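Local coordinates for protein sulfur oxygenase/reductase (Halothiobacillus neapolitanus, PDB 6QPA) that probably oxidises and reduces elemental sulfur as an iron-dependent sulfur oxygenase/reductase, assembled from 24 subunits, at residues 5-17 against 68-82. Sequence-based numbering, arbitrary orientation.
Sequences NPIIAINMAKIAN and RETLNPMGMFQYTVW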
loop_
_atom_site.group_PDB
_atom_site.type_symbol
_atom_site.label_atom_id
_atom_site.label_comp_id
_atom_site.label_asym_id
_atom_site.label_seq_id
_atom_site.Cartn_x
_atom_site.Cartn_y
_atom_site.Cartn_z
ATOM N N ASN A 5 -24.115 67.247 -6.712
ATOM C CA ASN A 5 -24.971 66.084 -6.480
ATOM C C ASN A 5 -24.893 65.216 -7.728
ATOM O O ASN A 5 -25.698 65.376 -8.662
ATOM C CB ASN A 5 -26.411 66.493 -6.169
ATOM C CG ASN A 5 -26.736 67.910 -6.627
ATOM O OD1 ASN A 5 -25.857 68.774 -6.691
ATOM N ND2 ASN A 5 -28.011 68.160 -6.936
ATOM N N PRO A 6 -23.936 64.297 -7.809
ATOM C CA PRO A 6 -23.848 63.445 -9.001
ATOM C C PRO A 6 -24.941 62.392 -9.019
ATOM O O PRO A 6 -25.616 62.113 -8.025
ATOM C CB PRO A 6 -22.453 62.825 -8.891
ATOM C CG PRO A 6 -22.172 62.800 -7.425
ATOM C CD PRO A 6 -22.827 64.049 -6.868
ATOM N N ILE A 7 -25.073 61.783 -10.188
ATOM C CA ILE A 7 -25.984 60.683 -10.459
ATOM C C ILE A 7 -25.174 59.391 -10.421
ATOM O O ILE A 7 -24.045 59.343 -10.922
ATOM C CB ILE A 7 -26.641 60.893 -11.846
ATOM C CG1 ILE A 7 -27.490 62.172 -11.878
ATOM C CG2 ILE A 7 -27.421 59.686 -12.297
ATOM C CD1 ILE A 7 -28.448 62.292 -10.762
ATOM N N ILE A 8 -25.743 58.328 -9.869
ATOM C CA ILE A 8 -25.047 57.050 -9.817
ATOM C C ILE A 8 -25.884 56.055 -10.590
ATOM O O ILE A 8 -27.062 55.852 -10.273
ATOM C CB ILE A 8 -24.801 56.564 -8.381
ATOM C CG1 ILE A 8 -24.024 57.613 -7.592
ATOM C CG2 ILE A 8 -23.940 55.257 -8.389
ATOM C CD1 ILE A 8 -23.685 57.157 -6.181
ATOM N N ALA A 9 -25.291 55.469 -11.625
ATOM C CA ALA A 9 -25.883 54.330 -12.307
ATOM C C ALA A 9 -25.310 53.063 -11.695
ATOM O O ALA A 9 -24.087 52.939 -11.535
ATOM C CB ALA A 9 -25.627 54.384 -13.821
ATOM N N ILE A 10 -26.185 52.148 -11.295
ATOM C CA ILE A 10 -25.753 50.898 -10.684
ATOM C C ILE A 10 -26.106 49.776 -11.633
ATOM O O ILE A 10 -27.277 49.411 -11.765
ATOM C CB ILE A 10 -26.372 50.666 -9.302
ATOM C CG1 ILE A 10 -26.012 51.838 -8.393
ATOM C CG2 ILE A 10 -25.851 49.337 -8.745
ATOM C CD1 ILE A 10 -26.599 51.751 -6.962
ATOM N N ASN A 11 -25.091 49.228 -12.294
ATOM C CA ASN A 11 -25.267 48.060 -13.139
ATOM C C ASN A 11 -25.316 46.833 -12.233
ATOM O O ASN A 11 -24.314 46.480 -11.601
ATOM C CB ASN A 11 -24.127 47.974 -14.150
ATOM C CG ASN A 11 -24.412 47.001 -15.246
ATOM O OD1 ASN A 11 -24.364 45.796 -15.037
ATOM N ND2 ASN A 11 -24.726 47.518 -16.434
ATOM N N MET A 12 -26.478 46.193 -12.162
ATOM C CA MET A 12 -26.724 45.060 -11.277
ATOM C C MET A 12 -26.796 43.796 -12.115
ATOM O O MET A 12 -27.583 43.728 -13.069
ATOM C CB MET A 12 -28.019 45.250 -10.498
ATOM C CG MET A 12 -28.064 46.506 -9.657
ATOM S SD MET A 12 -29.753 46.823 -9.124
ATOM C CE MET A 12 -29.467 48.156 -7.965
ATOM N N ALA A 13 -25.961 42.816 -11.772
ATOM C CA ALA A 13 -25.945 41.517 -12.424
ATOM C C ALA A 13 -25.703 40.440 -11.379
ATOM O O ALA A 13 -25.213 40.712 -10.284
ATOM C CB ALA A 13 -24.855 41.432 -13.497
ATOM N N LYS A 14 -26.055 39.207 -11.725
ATOM C CA LYS A 14 -25.702 38.037 -10.926
ATOM C C LYS A 14 -24.890 37.107 -11.810
ATOM O O LYS A 14 -25.320 36.762 -12.915
ATOM C CB LYS A 14 -26.935 37.353 -10.343
ATOM C CG LYS A 14 -27.630 38.208 -9.280
ATOM C CD LYS A 14 -28.827 37.501 -8.685
ATOM C CE LYS A 14 -29.431 38.303 -7.540
ATOM N NZ LYS A 14 -28.435 38.478 -6.422
ATOM N N ILE A 15 -23.694 36.753 -11.348
ATOM C CA ILE A 15 -22.739 36.045 -12.171
ATOM C C ILE A 15 -22.368 34.731 -11.502
ATOM O O ILE A 15 -22.483 34.560 -10.279
ATOM C CB ILE A 15 -21.487 36.900 -12.447
ATOM C CG1 ILE A 15 -20.680 37.090 -11.160
ATOM C CG2 ILE A 15 -21.913 38.276 -13.013
ATOM C CD1 ILE A 15 -19.454 37.890 -11.344
ATOM N N ALA A 16 -21.892 33.804 -12.332
ATOM C CA ALA A 16 -21.503 32.486 -11.860
ATOM C C ALA A 16 -20.292 32.585 -10.946
ATOM O O ALA A 16 -19.338 33.306 -11.225
ATOM C CB ALA A 16 -21.204 31.558 -13.045
ATOM N N ASN A 17 -20.344 31.860 -9.835
ATOM C CA ASN A 17 -19.270 31.859 -8.852
ATOM C C ASN A 17 -18.342 30.690 -9.171
ATOM O O ASN A 17 -18.468 29.587 -8.644
ATOM C CB ASN A 17 -19.849 31.771 -7.445
ATOM C CG ASN A 17 -18.790 31.827 -6.377
ATOM O OD1 ASN A 17 -17.603 31.935 -6.675
ATOM N ND2 ASN A 17 -19.213 31.779 -5.119
ATOM N N ARG A 68 -18.968 33.407 0.479
ATOM C CA ARG A 68 -18.112 33.491 -0.709
ATOM C C ARG A 68 -17.922 32.136 -1.378
ATOM O O ARG A 68 -17.733 32.075 -2.593
ATOM C CB ARG A 68 -16.750 34.097 -0.360
ATOM C CG ARG A 68 -16.797 35.603 -0.097
ATOM C CD ARG A 68 -15.469 36.104 0.436
ATOM N NE ARG A 68 -15.178 35.485 1.735
ATOM C CZ ARG A 68 -14.046 35.649 2.411
ATOM N NH1 ARG A 68 -13.091 36.423 1.918
ATOM N NH2 ARG A 68 -13.862 35.035 3.575
ATOM N N GLU A 69 -17.994 31.043 -0.621
ATOM C CA GLU A 69 -17.779 29.720 -1.194
ATOM C C GLU A 69 -19.030 29.094 -1.801
ATOM O O GLU A 69 -18.906 28.162 -2.599
ATOM C CB GLU A 69 -17.230 28.764 -0.126
ATOM C CG GLU A 69 -15.888 29.160 0.485
ATOM C CD GLU A 69 -14.745 29.134 -0.516
ATOM O OE1 GLU A 69 -14.564 28.099 -1.196
ATOM O OE2 GLU A 69 -14.027 30.149 -0.628
ATOM N N THR A 70 -20.223 29.554 -1.423
ATOM C CA THR A 70 -21.467 28.864 -1.743
ATOM C C THR A 70 -22.444 29.671 -2.583
ATOM O O THR A 70 -23.321 29.075 -3.205
ATOM C CB THR A 70 -22.174 28.448 -0.450
ATOM O OG1 THR A 70 -22.414 29.620 0.327
ATOM C CG2 THR A 70 -21.294 27.520 0.360
ATOM N N LEU A 71 -22.324 30.988 -2.615
ATOM C CA LEU A 71 -23.266 31.827 -3.332
ATOM C C LEU A 71 -23.092 31.592 -4.821
ATOM O O LEU A 71 -21.986 31.739 -5.347
ATOM C CB LEU A 71 -23.009 33.282 -2.962
ATOM C CG LEU A 71 -23.941 34.446 -3.199
ATOM C CD1 LEU A 71 -25.346 34.162 -2.730
ATOM C CD2 LEU A 71 -23.361 35.614 -2.422
ATOM N N ASN A 72 -24.163 31.181 -5.494
ATOM C CA ASN A 72 -24.091 31.038 -6.945
ATOM C C ASN A 72 -25.483 31.096 -7.561
ATOM O O ASN A 72 -26.262 30.146 -7.409
ATOM C CB ASN A 72 -23.437 29.720 -7.350
ATOM C CG ASN A 72 -23.348 29.587 -8.857
ATOM O OD1 ASN A 72 -22.664 30.375 -9.509
ATOM N ND2 ASN A 72 -24.092 28.635 -9.426
ATOM N N PRO A 73 -25.824 32.163 -8.293
ATOM C CA PRO A 73 -24.938 33.275 -8.636
ATOM C C PRO A 73 -24.640 34.215 -7.468
ATOM O O PRO A 73 -25.288 34.182 -6.426
ATOM C CB PRO A 73 -25.732 34.022 -9.709
ATOM C CG PRO A 73 -27.154 33.834 -9.271
ATOM C CD PRO A 73 -27.210 32.418 -8.736
ATOM N N MET A 74 -23.638 35.052 -7.656
ATOM C CA MET A 74 -23.287 36.091 -6.704
ATOM C C MET A 74 -23.578 37.443 -7.332
ATOM O O MET A 74 -23.445 37.610 -8.548
ATOM C CB MET A 74 -21.817 35.965 -6.304
ATOM C CG MET A 74 -20.857 36.127 -7.454
ATOM S SD MET A 74 -19.258 35.347 -7.080
ATOM C CE MET A 74 -19.054 35.798 -5.373
ATOM N N GLY A 75 -24.019 38.389 -6.514
ATOM C CA GLY A 75 -24.287 39.720 -7.020
ATOM C C GLY A 75 -23.001 40.412 -7.441
ATOM O O GLY A 75 -21.940 40.216 -6.848
ATOM N N MET A 76 -23.093 41.201 -8.503
ATOM C CA MET A 76 -21.981 42.039 -8.943
ATOM C C MET A 76 -22.572 43.385 -9.318
ATOM O O MET A 76 -23.355 43.473 -10.264
ATOM C CB MET A 76 -21.227 41.417 -10.110
ATOM C CG MET A 76 -19.737 41.690 -10.052
ATOM S SD MET A 76 -19.334 43.012 -11.172
ATOM C CE MET A 76 -19.471 42.128 -12.739
ATOM N N PHE A 77 -22.261 44.411 -8.537
ATOM C CA PHE A 77 -22.799 45.753 -8.728
ATOM C C PHE A 77 -21.666 46.666 -9.146
ATOM O O PHE A 77 -20.657 46.761 -8.440
ATOM C CB PHE A 77 -23.419 46.321 -7.447
ATOM C CG PHE A 77 -24.756 45.740 -7.078
ATOM C CD1 PHE A 77 -25.186 44.532 -7.595
ATOM C CD2 PHE A 77 -25.586 46.425 -6.192
ATOM C CE1 PHE A 77 -26.417 43.998 -7.231
ATOM C CE2 PHE A 77 -26.822 45.912 -5.831
ATOM C CZ PHE A 77 -27.241 44.686 -6.356
ATOM N N GLN A 78 -21.835 47.361 -10.253
ATOM C CA GLN A 78 -20.846 48.336 -10.695
ATOM C C GLN A 78 -21.481 49.718 -10.600
ATOM O O GLN A 78 -22.429 50.015 -11.328
ATOM C CB GLN A 78 -20.349 48.029 -12.112
ATOM C CG GLN A 78 -19.470 46.770 -12.213
ATOM C CD GLN A 78 -19.097 46.374 -13.653
ATOM O OE1 GLN A 78 -19.927 46.416 -14.560
ATOM N NE2 GLN A 78 -17.838 45.993 -13.855
ATOM N N TYR A 79 -21.007 50.543 -9.669
ATOM C CA TYR A 79 -21.401 51.944 -9.666
ATOM C C TYR A 79 -20.608 52.672 -10.727
ATOM O O TYR A 79 -19.383 52.578 -10.742
ATOM C CB TYR A 79 -21.115 52.648 -8.338
ATOM C CG TYR A 79 -21.846 52.193 -7.107
ATOM C CD1 TYR A 79 -22.507 50.977 -7.056
ATOM C CD2 TYR A 79 -21.837 52.990 -5.969
ATOM C CE1 TYR A 79 -23.152 50.570 -5.905
ATOM C CE2 TYR A 79 -22.480 52.604 -4.814
ATOM C CZ TYR A 79 -23.136 51.393 -4.777
ATOM O OH TYR A 79 -23.768 51.015 -3.604
ATOM N N THR A 80 -21.278 53.429 -11.577
ATOM C CA THR A 80 -20.604 54.469 -12.340
ATOM C C THR A 80 -21.257 55.790 -11.982
ATOM O O THR A 80 -22.477 55.867 -11.843
ATOM C CB THR A 80 -20.636 54.237 -13.864
ATOM O OG1 THR A 80 -21.982 54.073 -14.296
ATOM C CG2 THR A 80 -19.803 52.979 -14.236
ATOM N N VAL A 81 -20.427 56.796 -11.758
ATOM C CA VAL A 81 -20.846 58.070 -11.185
ATOM C C VAL A 81 -20.674 59.161 -12.239
ATOM O O VAL A 81 -19.628 59.239 -12.903
ATOM C CB VAL A 81 -20.043 58.352 -9.902
ATOM C CG1 VAL A 81 -20.570 59.596 -9.187
ATOM C CG2 VAL A 81 -20.116 57.087 -8.987
ATOM N N TRP A 82 -21.701 59.999 -12.395
ATOM C CA TRP A 82 -21.851 60.867 -13.555
ATOM C C TRP A 82 -22.295 62.259 -13.136
ATOM O O TRP A 82 -23.035 62.424 -12.161
ATOM C CB TRP A 82 -22.898 60.305 -14.541
ATOM C CG TRP A 82 -22.516 58.967 -15.019
ATOM C CD1 TRP A 82 -22.863 57.757 -14.468
ATOM C CD2 TRP A 82 -21.643 58.683 -16.104
ATOM N NE1 TRP A 82 -22.281 56.739 -15.180
ATOM C CE2 TRP A 82 -21.516 57.280 -16.182
ATOM C CE3 TRP A 82 -20.963 59.480 -17.037
ATOM C CZ2 TRP A 82 -20.730 56.653 -17.161
ATOM C CZ3 TRP A 82 -20.187 58.854 -18.015
ATOM C CH2 TRP A 82 -20.087 57.458 -18.070
HETATM O O HOH W 1 -22.799 51.633 -13.950
HETATM O O HOH W 2 -27.756 35.255 -5.576
#
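Strands 7-15 and 74-82 pair antiparallel, their axes 4.6 Å apart at closest and 162° between directions. They are neighbours in the curled antiparallel sheet of this member of the dimeric alpha-beta barrel superfamily, with strands 110-125 and 42-53 flanking them. Ten backbone hydrogen bonds join five hydrogen-bonded pairs, from Ile7-Trp82 to Ile15-Met74. Ile8, Ile10, Met12, Phe77 and Tyr79 lie on one face. Met12 CG sits over the centre of the Phe77 ring, 3.8 Å from its centroid. With Met12 CG anti to the carbonyl carbon and the chain extended beyond, SD continues obliquely past the ring as a Met-aromatic contact. Ile10 lies alongside Tyr79 and puts CD1 over that ring's face in a CH-pi contact. Tyr79 OH is hydrogen-bonded to ND1 of His256. The other face carries Ala9, Thr80 and Trp82, near the iron held by His88, His92 and Glu116. Trp82 meets the ring of the iron ligand His88, so Trp82 belongs to the second shell. Beyond the strands, Asn17 closes the pairing. Its backbone N donates a nearly straight hydrogen bond (174°) to Asn72 OD1. Its CG is anti to the backbone N (chi1 -177°), which carries the amide to the loop at 68-72. There ND2 donates to Arg68 O at 2.9 Å and to Leu71 O at 2.8 Å. Both acceptors lie in the plane of the Asn17 amide; ND2 lies in the carbonyl plane of Leu71 but above that of Arg68. An alanine here would remove ND2 with both its N-H groups, and would probably leave Arg68 O and Leu71 O without these partners and the loop less firmly held. Met74 SD packs against the same amide, 3.6 Å from Asn17 CG.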